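Local coordinates for protein carboxylic ester hydrolase (Aspergillus niger, PDB 7K4O) that hydrolyses carboxylic esters as a serine esterase of the tannase family, probably secreted and probably cleaving the galloyl esters of tannins to release gallic acid, at residues A212-F217 with T424-R429; V321-Q326 with W542-D547; W382-L387 with A548-V553; V411-G416 with Y455-V460. All blocks are in the same frame, centred on the assembly; numbering follows the deposited sequence.

Contact 1: A212-F217 with T424-R429; sequences AFRWSF and TAASIR. With GDE (3,4,5-trihydroxybenzoic acid), chain J.
In this alpha/beta-hydrolase fold the loop that lends A212 to the 3,4,5-trihydroxybenzoic acid pocket meets the first turn of helix 425-438, and R214 carries most of the join. R214, at the N-cap position of helix 215-221, leaves its backbone with CG anti to N (chi1 -156°) and bends at chi3, which brings its guanidinium edge-on to the carbonyl of A426. R214 NH1 bonds A426 O at 3.0 Å, within the guanidinium plane and on a lone pair of the carbonyl; NH2 adds a weak second bond to the same oxygen. The extended R429 side chain crosses R214 at about a right angle, laying its CD over one face of that guanidinium, 3.8 Å above the plane. Two like charges so close (R214 NE to R429 NE 4.5 Å) are probably tolerated because R214 NE also forms a salt bridge with the C-terminal carboxylate of Y554, while R429 NE bonds V553 O. F213, its CG in the crowded position between N and the carbonyl carbon (chi1 61°), presents a ring edge, with CE1 3.5 Å from A426 O. On the pocket side, A212 CB lies 3.7 Å from CAI of the ligand ring.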
# COMPACT_ATOMS: atom_id res chain seq x y z
N ALA A 212 1.74 -3.52 1.19
CA ALA A 212 3.00 -4.28 1.31
C ALA A 212 2.84 -5.51 2.21
O ALA A 212 3.70 -5.75 3.08
CB ALA A 212 4.07 -3.37 1.77
N PHE A 213 1.75 -6.26 2.01
CA PHE A 213 1.55 -7.53 2.74
C PHE A 213 2.26 -8.68 1.98
O PHE A 213 3.03 -8.45 1.02
CB PHE A 213 0.08 -7.74 3.04
CG PHE A 213 -0.87 -7.84 1.88
CD1 PHE A 213 -0.44 -8.00 0.58
CD2 PHE A 213 -2.24 -7.79 2.13
CE1 PHE A 213 -1.37 -8.16 -0.44
CE2 PHE A 213 -3.16 -7.90 1.11
CZ PHE A 213 -2.72 -8.16 -0.16
N ARG A 214 2.03 -9.90 2.43
CA ARG A 214 2.75 -11.10 1.95
C ARG A 214 4.25 -10.82 2.07
O ARG A 214 5.02 -11.11 1.13
CB ARG A 214 2.30 -11.47 0.53
CG ARG A 214 2.52 -12.93 0.20
CD ARG A 214 1.92 -13.33 -1.13
NE ARG A 214 0.45 -13.25 -1.06
CZ ARG A 214 -0.33 -12.34 -1.65
NH1 ARG A 214 0.17 -11.39 -2.41
NH2 ARG A 214 -1.62 -12.37 -1.38
N TRP A 215 4.67 -10.36 3.24
CA TRP A 215 5.98 -9.75 3.52
C TRP A 215 7.16 -10.54 2.90
O TRP A 215 7.95 -9.91 2.19
CB TRP A 215 6.17 -9.61 5.03
CG TRP A 215 7.39 -8.80 5.35
CD1 TRP A 215 8.66 -9.23 5.60
CD2 TRP A 215 7.40 -7.38 5.56
NE1 TRP A 215 9.46 -8.16 5.84
CE2 TRP A 215 8.74 -7.01 5.85
CE3 TRP A 215 6.43 -6.37 5.48
CZ2 TRP A 215 9.11 -5.68 6.02
CZ3 TRP A 215 6.80 -5.07 5.68
CH2 TRP A 215 8.12 -4.72 5.95
N SER A 216 7.27 -11.83 3.19
CA SER A 216 8.49 -12.57 2.80
C SER A 216 8.59 -12.61 1.27
O SER A 216 9.72 -12.75 0.76
CB SER A 216 8.53 -13.96 3.46
OG SER A 216 7.51 -14.81 2.95
N PHE A 217 7.47 -12.64 0.55
CA PHE A 217 7.47 -12.74 -0.92
C PHE A 217 7.67 -11.35 -1.48
O PHE A 217 8.50 -11.13 -2.36
CB PHE A 217 6.19 -13.40 -1.40
CG PHE A 217 6.09 -14.88 -1.16
CD1 PHE A 217 5.96 -15.40 0.12
CD2 PHE A 217 6.22 -15.78 -2.21
CE1 PHE A 217 5.96 -16.76 0.34
CE2 PHE A 217 6.16 -17.14 -1.99
CZ PHE A 217 6.04 -17.63 -0.72
N THR A 424 0.59 -5.64 -8.90
CA THR A 424 -0.89 -5.55 -8.82
C THR A 424 -1.51 -6.90 -8.49
O THR A 424 -2.51 -6.94 -7.73
CB THR A 424 -1.46 -4.97 -10.13
OG1 THR A 424 -0.65 -3.87 -10.53
CG2 THR A 424 -2.91 -4.57 -9.93
N ALA A 425 -0.99 -8.00 -9.05
CA ALA A 425 -1.55 -9.33 -8.81
C ALA A 425 -1.47 -9.71 -7.32
O ALA A 425 -2.19 -10.63 -6.93
CB ALA A 425 -0.87 -10.32 -9.72
N ALA A 426 -0.62 -9.07 -6.54
CA ALA A 426 -0.50 -9.38 -5.09
C ALA A 426 -1.84 -9.08 -4.41
O ALA A 426 -2.18 -9.81 -3.45
CB ALA A 426 0.58 -8.64 -4.43
N SER A 427 -2.55 -8.05 -4.88
CA SER A 427 -3.85 -7.67 -4.25
C SER A 427 -4.93 -8.64 -4.67
O SER A 427 -5.73 -9.05 -3.82
CB SER A 427 -4.20 -6.23 -4.55
OG SER A 427 -3.35 -5.33 -3.85
N ILE A 428 -5.02 -8.99 -5.97
CA ILE A 428 -6.02 -9.99 -6.40
C ILE A 428 -5.83 -11.26 -5.59
O ILE A 428 -6.81 -11.88 -5.15
CB ILE A 428 -5.91 -10.25 -7.92
CG1 ILE A 428 -6.54 -9.14 -8.77
CG2 ILE A 428 -6.58 -11.55 -8.22
CD1 ILE A 428 -5.87 -7.85 -8.74
N ARG A 429 -4.58 -11.70 -5.42
CA ARG A 429 -4.36 -12.97 -4.73
C ARG A 429 -4.99 -12.99 -3.33
O ARG A 429 -5.55 -13.99 -2.92
CB ARG A 429 -2.88 -13.33 -4.66
CG ARG A 429 -2.72 -14.75 -4.11
CD ARG A 429 -1.24 -15.16 -4.10
NE ARG A 429 -1.08 -16.52 -3.67
CZ ARG A 429 -1.06 -17.59 -4.48
NH1 ARG A 429 -1.15 -17.45 -5.80
NH2 ARG A 429 -0.91 -18.80 -3.98
OAA GDE J . 5.48 1.84 1.67
OAB GDE J . 6.18 2.41 -0.35
OAC GDE J . 7.70 -2.76 2.35
OAD GDE J . 7.60 -2.06 -2.38
OAE GDE J . 8.17 -3.62 -0.29
CAF GDE J . 6.87 -0.60 1.47
CAG GDE J . 6.82 -0.25 -0.94
CAH GDE J . 6.07 1.57 0.58
CAI GDE J . 7.40 -1.89 1.27
CAJ GDE J . 7.39 -1.53 -1.15
CAK GDE J . 6.65 0.19 0.36
CAL GDE J . 7.64 -2.33 -0.06

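Contact 2: V321-Q326 with W542-D547; sequences VYFSYQ and WHYDLD
Two irregular chain segments meet here in a buried, almost entirely side-chain contact beside helix 425-438. Segment 321-326 follows helix 300-310, segment 542-547 follows helix 536-541, and they run nearly antiparallel, 164° apart end to end, with no direct hydrogen bond between them. The middle is aromatic. The backbone of F323 sets CB squarely over the face of Y544, a CH-pi contact 4.0 Å from the ring centroid. A chi1 of 41°, with CG in the crowded position between backbone N and carbonyl carbon, then turns the F323 ring so that its CD2 lies 3.5 Å from Y544 CD2, the two rings crossing obliquely with planes 36° apart. At one end Q326, bent at chi2, lays its amide almost flat over W542, NE2 lying 3.5 Å above the ring plane toward the rim. That amide is held from two directions: NE2 bonds T266 OG1, and a water gives a hydrogen to OE1 while also bonding Y544 OH in the plane of that ring. W542 NE1 is bonded in turn by D267 OD2. At the other end L546 sets both methyls against V321 O, CD1 at 3.6 Å; this buried carbonyl has no polar partner in the model. L546 CD1 also meets the edge of Y322, whose OH bonds R214 NH1. The pair is a loop-to-loop contact of the alpha/beta-hydrolase fold in which the C-terminal tail, turned at L546 by an inverse gamma turn, covers the loop after helix 300-310.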
# COMPACT_ATOMS: atom_id res chain seq x y z
N VAL A 321 7.50 -19.59 -8.11
CA VAL A 321 7.61 -19.15 -6.69
C VAL A 321 6.71 -17.93 -6.44
O VAL A 321 6.07 -17.89 -5.37
CB VAL A 321 9.06 -18.82 -6.33
CG1 VAL A 321 9.16 -18.61 -4.83
CG2 VAL A 321 10.03 -19.92 -6.80
N TYR A 322 6.72 -16.95 -7.34
CA TYR A 322 5.90 -15.74 -7.15
C TYR A 322 5.58 -15.18 -8.54
O TYR A 322 5.82 -15.83 -9.55
CB TYR A 322 6.59 -14.77 -6.18
CG TYR A 322 5.64 -13.81 -5.46
CD1 TYR A 322 4.47 -14.28 -4.90
CD2 TYR A 322 5.92 -12.45 -5.37
CE1 TYR A 322 3.57 -13.40 -4.29
CE2 TYR A 322 5.06 -11.58 -4.70
CZ TYR A 322 3.89 -12.08 -4.15
OH TYR A 322 3.02 -11.18 -3.56
N PHE A 323 5.08 -13.96 -8.56
CA PHE A 323 4.72 -13.20 -9.78
C PHE A 323 5.31 -11.84 -9.63
O PHE A 323 5.78 -11.43 -8.55
CB PHE A 323 3.21 -13.22 -10.02
CG PHE A 323 2.38 -13.06 -8.76
CD1 PHE A 323 2.30 -11.83 -8.16
CD2 PHE A 323 1.76 -14.14 -8.19
CE1 PHE A 323 1.63 -11.69 -6.97
CE2 PHE A 323 1.02 -13.99 -7.02
CZ PHE A 323 0.99 -12.76 -6.42
N SER A 324 5.35 -11.14 -10.74
CA SER A 324 6.00 -9.83 -10.82
C SER A 324 4.98 -8.78 -11.24
O SER A 324 3.77 -9.09 -11.35
CB SER A 324 7.19 -9.90 -11.77
OG SER A 324 7.99 -8.74 -11.66
N TYR A 325 5.48 -7.58 -11.42
CA TYR A 325 4.69 -6.39 -11.82
C TYR A 325 4.04 -6.65 -13.17
O TYR A 325 4.57 -7.43 -14.01
CB TYR A 325 5.58 -5.16 -11.85
CG TYR A 325 6.48 -5.06 -10.66
CD1 TYR A 325 5.99 -4.68 -9.41
CD2 TYR A 325 7.81 -5.39 -10.73
CE1 TYR A 325 6.80 -4.63 -8.29
CE2 TYR A 325 8.63 -5.36 -9.62
CZ TYR A 325 8.14 -4.95 -8.39
OH TYR A 325 8.99 -4.88 -7.32
N GLN A 326 2.90 -6.02 -13.37
CA GLN A 326 2.16 -6.13 -14.64
C GLN A 326 2.97 -5.50 -15.78
O GLN A 326 3.77 -4.60 -15.58
CB GLN A 326 0.82 -5.40 -14.54
CG GLN A 326 -0.21 -6.08 -13.66
CD GLN A 326 -0.55 -7.48 -14.09
OE1 GLN A 326 -0.02 -8.47 -13.57
NE2 GLN A 326 -1.45 -7.60 -15.06
N TRP A 542 -4.82 -13.40 -13.92
CA TRP A 542 -4.46 -12.77 -12.62
C TRP A 542 -4.23 -13.84 -11.55
O TRP A 542 -3.99 -13.44 -10.38
CB TRP A 542 -5.57 -11.83 -12.13
CG TRP A 542 -5.74 -10.56 -12.89
CD1 TRP A 542 -6.64 -10.31 -13.88
CD2 TRP A 542 -5.04 -9.33 -12.67
NE1 TRP A 542 -6.50 -9.03 -14.33
CE2 TRP A 542 -5.55 -8.38 -13.59
CE3 TRP A 542 -3.99 -8.95 -11.84
CZ2 TRP A 542 -5.05 -7.09 -13.67
CZ3 TRP A 542 -3.51 -7.67 -11.90
CH2 TRP A 542 -4.03 -6.74 -12.80
N HIS A 543 -4.42 -15.10 -11.88
CA HIS A 543 -4.37 -16.19 -10.89
C HIS A 543 -3.11 -17.00 -11.14
O HIS A 543 -2.88 -17.41 -12.29
CB HIS A 543 -5.59 -17.08 -10.96
CG HIS A 543 -6.86 -16.40 -10.56
ND1 HIS A 543 -8.10 -16.92 -10.89
CD2 HIS A 543 -7.09 -15.29 -9.82
CE1 HIS A 543 -9.04 -16.15 -10.37
NE2 HIS A 543 -8.45 -15.13 -9.71
N TYR A 544 -2.36 -17.28 -10.09
CA TYR A 544 -1.05 -17.96 -10.20
C TYR A 544 -1.01 -19.19 -9.30
O TYR A 544 -1.45 -19.19 -8.17
CB TYR A 544 0.10 -17.01 -9.94
CG TYR A 544 0.17 -15.92 -10.97
CD1 TYR A 544 0.82 -16.13 -12.16
CD2 TYR A 544 -0.51 -14.71 -10.80
CE1 TYR A 544 0.87 -15.16 -13.15
CE2 TYR A 544 -0.47 -13.73 -11.77
CZ TYR A 544 0.21 -13.96 -12.97
OH TYR A 544 0.25 -13.01 -13.93
N ASP A 545 -0.45 -20.27 -9.87
CA ASP A 545 -0.19 -21.51 -9.14
C ASP A 545 1.27 -21.48 -8.67
O ASP A 545 2.21 -21.59 -9.52
CB ASP A 545 -0.46 -22.72 -10.03
CG ASP A 545 -0.11 -24.04 -9.36
OD1 ASP A 545 0.08 -24.07 -8.14
OD2 ASP A 545 -0.00 -25.02 -10.09
N LEU A 546 1.49 -21.25 -7.38
CA LEU A 546 2.88 -21.14 -6.85
C LEU A 546 3.36 -22.56 -6.51
O LEU A 546 3.50 -22.92 -5.31
CB LEU A 546 2.90 -20.21 -5.63
CG LEU A 546 2.31 -18.82 -5.92
CD1 LEU A 546 2.57 -17.87 -4.76
CD2 LEU A 546 2.90 -18.20 -7.17
N ASP A 547 3.55 -23.38 -7.54
CA ASP A 547 3.83 -24.81 -7.32
C ASP A 547 5.26 -25.06 -6.82
O ASP A 547 5.52 -26.20 -6.42
CB ASP A 547 3.54 -25.58 -8.62
CG ASP A 547 4.45 -25.21 -9.77
OD1 ASP A 547 4.69 -24.02 -10.02
OD2 ASP A 547 4.90 -26.14 -10.46
O HOH W 1 -1.33 -11.01 -13.51

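Contact 3: W382-L387 with A548-V553; sequences WMISGL and AVPMPV
Apolar contact alone joins one flank of helix 376-390 to the C-terminal tail; no hydrogen bond passes between 382-387 and 548-553. Two residues about one helical turn apart, I384 and L387, do the work on the helix side. I384 carries CG1 anti to its carbonyl carbon (chi1 -66°) and stretches out to CD1, which is anti about the next bond (chi2 179°). This single methyl serves three neighbours: it slides past V549 in the opposite direction, I384 CD1 to V549 CG2 4.2 Å, lies equally far from A548 O, and comes within 4.4 Å of P550 CD at the ring. L387, its CG anti to the backbone N (chi1 173°), uses CD2 instead, 4.3 Å from M551 CB, the base rather than the thioether of that side chain. L387 CD2 also approaches the tail backbone at P552 O. Spacings of this size describe a light touch, and P550, M551 and P552 stand at the exposed margin. Within the fold, helix 376-390, this tail and helix 215-221 pack against one another: M383 lies on F217 and T220 while its carbonyl bonds S216 OG, and V553 reaches F217 as well, with its own carbonyl bonded by R429 of helix 425-438.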
# COMPACT_ATOMS: atom_id res chain seq x y z
N TRP A 382 14.52 -17.76 0.77
CA TRP A 382 14.19 -16.56 1.60
C TRP A 382 12.67 -16.38 1.67
O TRP A 382 12.14 -16.10 2.79
CB TRP A 382 14.89 -15.34 1.05
CG TRP A 382 16.33 -15.21 1.47
CD1 TRP A 382 16.91 -15.57 2.65
CD2 TRP A 382 17.36 -14.59 0.69
NE1 TRP A 382 18.23 -15.22 2.64
CE2 TRP A 382 18.52 -14.59 1.47
CE3 TRP A 382 17.37 -13.93 -0.53
CZ2 TRP A 382 19.71 -14.01 1.03
CZ3 TRP A 382 18.54 -13.33 -0.97
CH2 TRP A 382 19.69 -13.38 -0.19
N MET A 383 11.96 -16.59 0.58
CA MET A 383 10.49 -16.37 0.63
C MET A 383 9.87 -17.40 1.57
O MET A 383 8.96 -17.07 2.37
CB MET A 383 9.87 -16.42 -0.76
CG MET A 383 10.40 -15.30 -1.64
SD MET A 383 9.59 -15.30 -3.24
CE MET A 383 10.37 -13.88 -3.98
N ILE A 384 10.29 -18.66 1.44
CA ILE A 384 9.70 -19.77 2.22
C ILE A 384 10.10 -19.67 3.68
O ILE A 384 9.22 -19.86 4.55
CB ILE A 384 10.08 -21.14 1.62
CG1 ILE A 384 9.44 -21.25 0.23
CG2 ILE A 384 9.65 -22.26 2.55
CD1 ILE A 384 9.75 -22.56 -0.53
N SER A 385 11.37 -19.42 3.99
CA SER A 385 11.80 -19.35 5.40
C SER A 385 11.17 -18.14 6.08
O SER A 385 10.78 -18.26 7.27
CB SER A 385 13.30 -19.33 5.60
OG SER A 385 13.88 -18.24 4.96
N GLY A 386 11.07 -17.03 5.37
CA GLY A 386 10.46 -15.82 5.96
C GLY A 386 8.98 -15.99 6.21
O GLY A 386 8.44 -15.34 7.11
N LEU A 387 8.30 -16.80 5.41
CA LEU A 387 6.85 -17.06 5.63
C LEU A 387 6.67 -17.64 7.02
O LEU A 387 5.79 -17.16 7.76
CB LEU A 387 6.34 -17.99 4.52
CG LEU A 387 4.92 -18.49 4.67
CD1 LEU A 387 3.95 -17.30 4.71
CD2 LEU A 387 4.56 -19.43 3.53
N ALA A 548 6.14 -24.07 -6.74
CA ALA A 548 7.45 -24.20 -6.07
C ALA A 548 7.30 -24.27 -4.54
O ALA A 548 8.28 -24.61 -3.86
CB ALA A 548 8.36 -23.09 -6.46
N VAL A 549 6.18 -23.81 -4.01
CA VAL A 549 6.02 -23.59 -2.56
C VAL A 549 5.06 -24.62 -2.01
O VAL A 549 3.89 -24.65 -2.40
CB VAL A 549 5.56 -22.16 -2.25
CG1 VAL A 549 5.40 -22.04 -0.73
CG2 VAL A 549 6.53 -21.14 -2.80
N PRO A 550 5.49 -25.59 -1.15
CA PRO A 550 4.57 -26.63 -0.69
C PRO A 550 3.40 -26.06 0.16
O PRO A 550 2.34 -26.58 0.10
CB PRO A 550 5.47 -27.58 0.09
CG PRO A 550 6.83 -27.37 -0.50
CD PRO A 550 6.91 -25.90 -0.84
N MET A 551 3.68 -25.03 0.94
CA MET A 551 2.65 -24.41 1.82
C MET A 551 1.70 -23.62 0.91
O MET A 551 2.15 -22.94 -0.01
CB MET A 551 3.29 -23.42 2.78
CG MET A 551 4.17 -24.02 3.88
SD MET A 551 3.27 -25.10 4.95
CE MET A 551 2.31 -23.97 5.99
N PRO A 552 0.42 -23.48 1.29
CA PRO A 552 -0.45 -22.47 0.70
C PRO A 552 0.15 -21.09 1.00
O PRO A 552 0.59 -20.75 2.09
CB PRO A 552 -1.81 -22.63 1.42
CG PRO A 552 -1.75 -24.01 2.05
CD PRO A 552 -0.28 -24.23 2.36
N VAL A 553 0.13 -20.26 -0.02
CA VAL A 553 0.59 -18.88 0.13
C VAL A 553 -0.63 -17.99 -0.05
O VAL A 553 -1.10 -17.83 -1.19
CB VAL A 553 1.67 -18.55 -0.89
CG1 VAL A 553 2.07 -17.09 -0.79
CG2 VAL A 553 2.88 -19.49 -0.70

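Contact 4: V411-G416 with Y455-V460; sequences VIHFHG and YRLYTV
Strands 411-416 and 455-460 run parallel, their axes 4.4 Å apart at closest and twisted by 22°, with V411 beside Y455 and each following residue paired in step through G416 and V460. Five backbone bonds tie them, alternating in direction. R456 N to V411 O, at 3.1 Å, is almost straight, 174° at the hydrogen; V460 N to H415 O is shorter, 2.8 Å, but its donor stands above the carbonyl plane. CA-H...O contacts fill between, as from F414 CA to Y458 O. Strand 455-460 closes one side of the mixed central sheet of the alpha/beta-hydrolase fold, and helix 425-438 in the link between the two strands makes a right-handed beta-alpha-beta crossover. The sheet face toward that helix carries V411, H413, H415, Y455, L457 and T459. H413, with CG anti to N (chi1 180°), lies alongside Y455, the rings rim to rim and nearly coplanar, and H413 ND1 shares a 2.8 Å hydrogen bond with Y455 OH. L457 CD1 sits over the centre of the H413 ring face, a CH-pi contact at 3.6 Å. Since S427 OG takes up NE2 of H413 and also meets H415 ND1, the buried H413 ring is held at both nitrogens. H415 NE2 reaches I422 O beside the probable catalytic triad. On the opposite face I412 and Y458, and F414 and V460, touch diagonally and more loosely: I412 CG2 meets Y458 CE1 obliquely at 4.2 Å, and Y458 OH bonds P495 O.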
# COMPACT_ATOMS: atom_id res chain seq x y z
N VAL A 411 -14.36 -3.05 3.56
CA VAL A 411 -13.04 -2.70 3.00
C VAL A 411 -13.20 -2.20 1.57
O VAL A 411 -13.87 -2.89 0.76
CB VAL A 411 -12.07 -3.90 3.05
CG1 VAL A 411 -10.75 -3.58 2.38
CG2 VAL A 411 -11.87 -4.38 4.49
N ILE A 412 -12.51 -1.13 1.26
CA ILE A 412 -12.21 -0.66 -0.13
C ILE A 412 -10.70 -0.83 -0.30
O ILE A 412 -9.93 -0.22 0.44
CB ILE A 412 -12.64 0.80 -0.37
CG1 ILE A 412 -14.15 0.94 -0.33
CG2 ILE A 412 -12.04 1.30 -1.67
CD1 ILE A 412 -14.63 2.36 -0.34
N HIS A 413 -10.33 -1.70 -1.22
CA HIS A 413 -8.92 -2.04 -1.53
C HIS A 413 -8.67 -1.62 -2.98
O HIS A 413 -9.44 -2.02 -3.87
CB HIS A 413 -8.77 -3.53 -1.28
CG HIS A 413 -7.44 -4.14 -1.52
ND1 HIS A 413 -7.24 -5.48 -1.28
CD2 HIS A 413 -6.27 -3.66 -1.99
CE1 HIS A 413 -5.98 -5.79 -1.59
NE2 HIS A 413 -5.36 -4.71 -2.03
N PHE A 414 -7.60 -0.89 -3.21
CA PHE A 414 -7.26 -0.47 -4.60
C PHE A 414 -5.78 -0.68 -4.86
O PHE A 414 -4.96 -0.74 -3.95
CB PHE A 414 -7.68 0.98 -4.87
CG PHE A 414 -6.96 2.01 -4.06
CD1 PHE A 414 -7.38 2.30 -2.76
CD2 PHE A 414 -5.89 2.70 -4.59
CE1 PHE A 414 -6.67 3.20 -2.00
CE2 PHE A 414 -5.20 3.61 -3.83
CZ PHE A 414 -5.62 3.88 -2.54
N HIS A 415 -5.43 -0.76 -6.15
CA HIS A 415 -4.04 -1.02 -6.56
C HIS A 415 -3.81 -0.48 -7.98
O HIS A 415 -4.61 -0.82 -8.87
CB HIS A 415 -3.76 -2.52 -6.44
CG HIS A 415 -2.33 -2.86 -6.32
ND1 HIS A 415 -1.89 -3.84 -5.42
CD2 HIS A 415 -1.22 -2.41 -6.97
CE1 HIS A 415 -0.57 -3.94 -5.53
NE2 HIS A 415 -0.12 -3.07 -6.45
N GLY A 416 -2.74 0.26 -8.20
CA GLY A 416 -2.42 0.73 -9.56
C GLY A 416 -2.07 -0.39 -10.51
O GLY A 416 -1.31 -1.29 -10.15
N TYR A 455 -16.09 -6.57 1.01
CA TYR A 455 -14.65 -6.39 0.70
C TYR A 455 -14.52 -6.32 -0.82
O TYR A 455 -14.67 -7.33 -1.48
CB TYR A 455 -13.79 -7.52 1.29
CG TYR A 455 -12.35 -7.60 0.81
CD1 TYR A 455 -11.71 -6.52 0.20
CD2 TYR A 455 -11.61 -8.77 1.01
CE1 TYR A 455 -10.39 -6.63 -0.26
CE2 TYR A 455 -10.29 -8.87 0.59
CZ TYR A 455 -9.69 -7.82 -0.09
OH TYR A 455 -8.42 -7.92 -0.55
N ARG A 456 -14.35 -5.11 -1.33
CA ARG A 456 -14.31 -4.80 -2.76
C ARG A 456 -12.92 -4.33 -3.13
O ARG A 456 -12.29 -3.57 -2.39
CB ARG A 456 -15.42 -3.80 -3.12
CG ARG A 456 -16.80 -4.34 -2.80
CD ARG A 456 -17.94 -3.33 -3.00
NE ARG A 456 -18.15 -3.14 -4.41
CZ ARG A 456 -18.84 -3.96 -5.20
NH1 ARG A 456 -19.46 -5.03 -4.73
NH2 ARG A 456 -18.95 -3.65 -6.48
N LEU A 457 -12.47 -4.78 -4.30
CA LEU A 457 -11.13 -4.57 -4.82
C LEU A 457 -11.21 -3.92 -6.21
O LEU A 457 -12.00 -4.40 -7.06
CB LEU A 457 -10.43 -5.93 -4.91
CG LEU A 457 -9.10 -5.95 -5.65
CD1 LEU A 457 -8.03 -5.09 -4.96
CD2 LEU A 457 -8.64 -7.39 -5.79
N TYR A 458 -10.40 -2.92 -6.42
CA TYR A 458 -10.42 -2.11 -7.66
C TYR A 458 -9.00 -1.89 -8.15
O TYR A 458 -8.17 -1.40 -7.39
CB TYR A 458 -11.13 -0.76 -7.43
CG TYR A 458 -12.48 -0.84 -6.78
CD1 TYR A 458 -12.57 -0.89 -5.40
CD2 TYR A 458 -13.67 -0.80 -7.51
CE1 TYR A 458 -13.78 -0.93 -4.74
CE2 TYR A 458 -14.89 -0.83 -6.85
CZ TYR A 458 -14.95 -0.89 -5.47
OH TYR A 458 -16.15 -0.94 -4.77
N THR A 459 -8.70 -2.19 -9.42
CA THR A 459 -7.42 -1.75 -9.99
C THR A 459 -7.56 -0.37 -10.61
O THR A 459 -8.71 0.03 -11.00
CB THR A 459 -6.80 -2.79 -10.94
OG1 THR A 459 -7.47 -2.80 -12.21
CG2 THR A 459 -6.79 -4.19 -10.34
N VAL A 460 -6.47 0.37 -10.66
CA VAL A 460 -6.50 1.77 -11.15
C VAL A 460 -5.73 1.83 -12.47
O VAL A 460 -4.49 1.77 -12.48
CB VAL A 460 -5.94 2.76 -10.12
CG1 VAL A 460 -6.18 4.19 -10.57
CG2 VAL A 460 -6.53 2.49 -8.73

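Helix 425-438 is the common element. Its first turn forms half of contact 1, S427 and the preceding T424 bond strand 410-416 of contact 4, and R429 reaches the tail segments of both contact 2 and contact 3. Contacts 1, 2 and 3 lie 10 to 13 Å apart centre to centre and touch one another, whereas the centres of contacts 3 and 4 are 25 Å apart and the two do not meet. Along the chain the segments of the first three alternate, and 411-416 with 455-460 nests inside the loops closed by contacts 2 and 3. The C-terminal tail 542-553 thus returns over segments 321-326 and 382-387, tying them to the core that carries the ligand pocket.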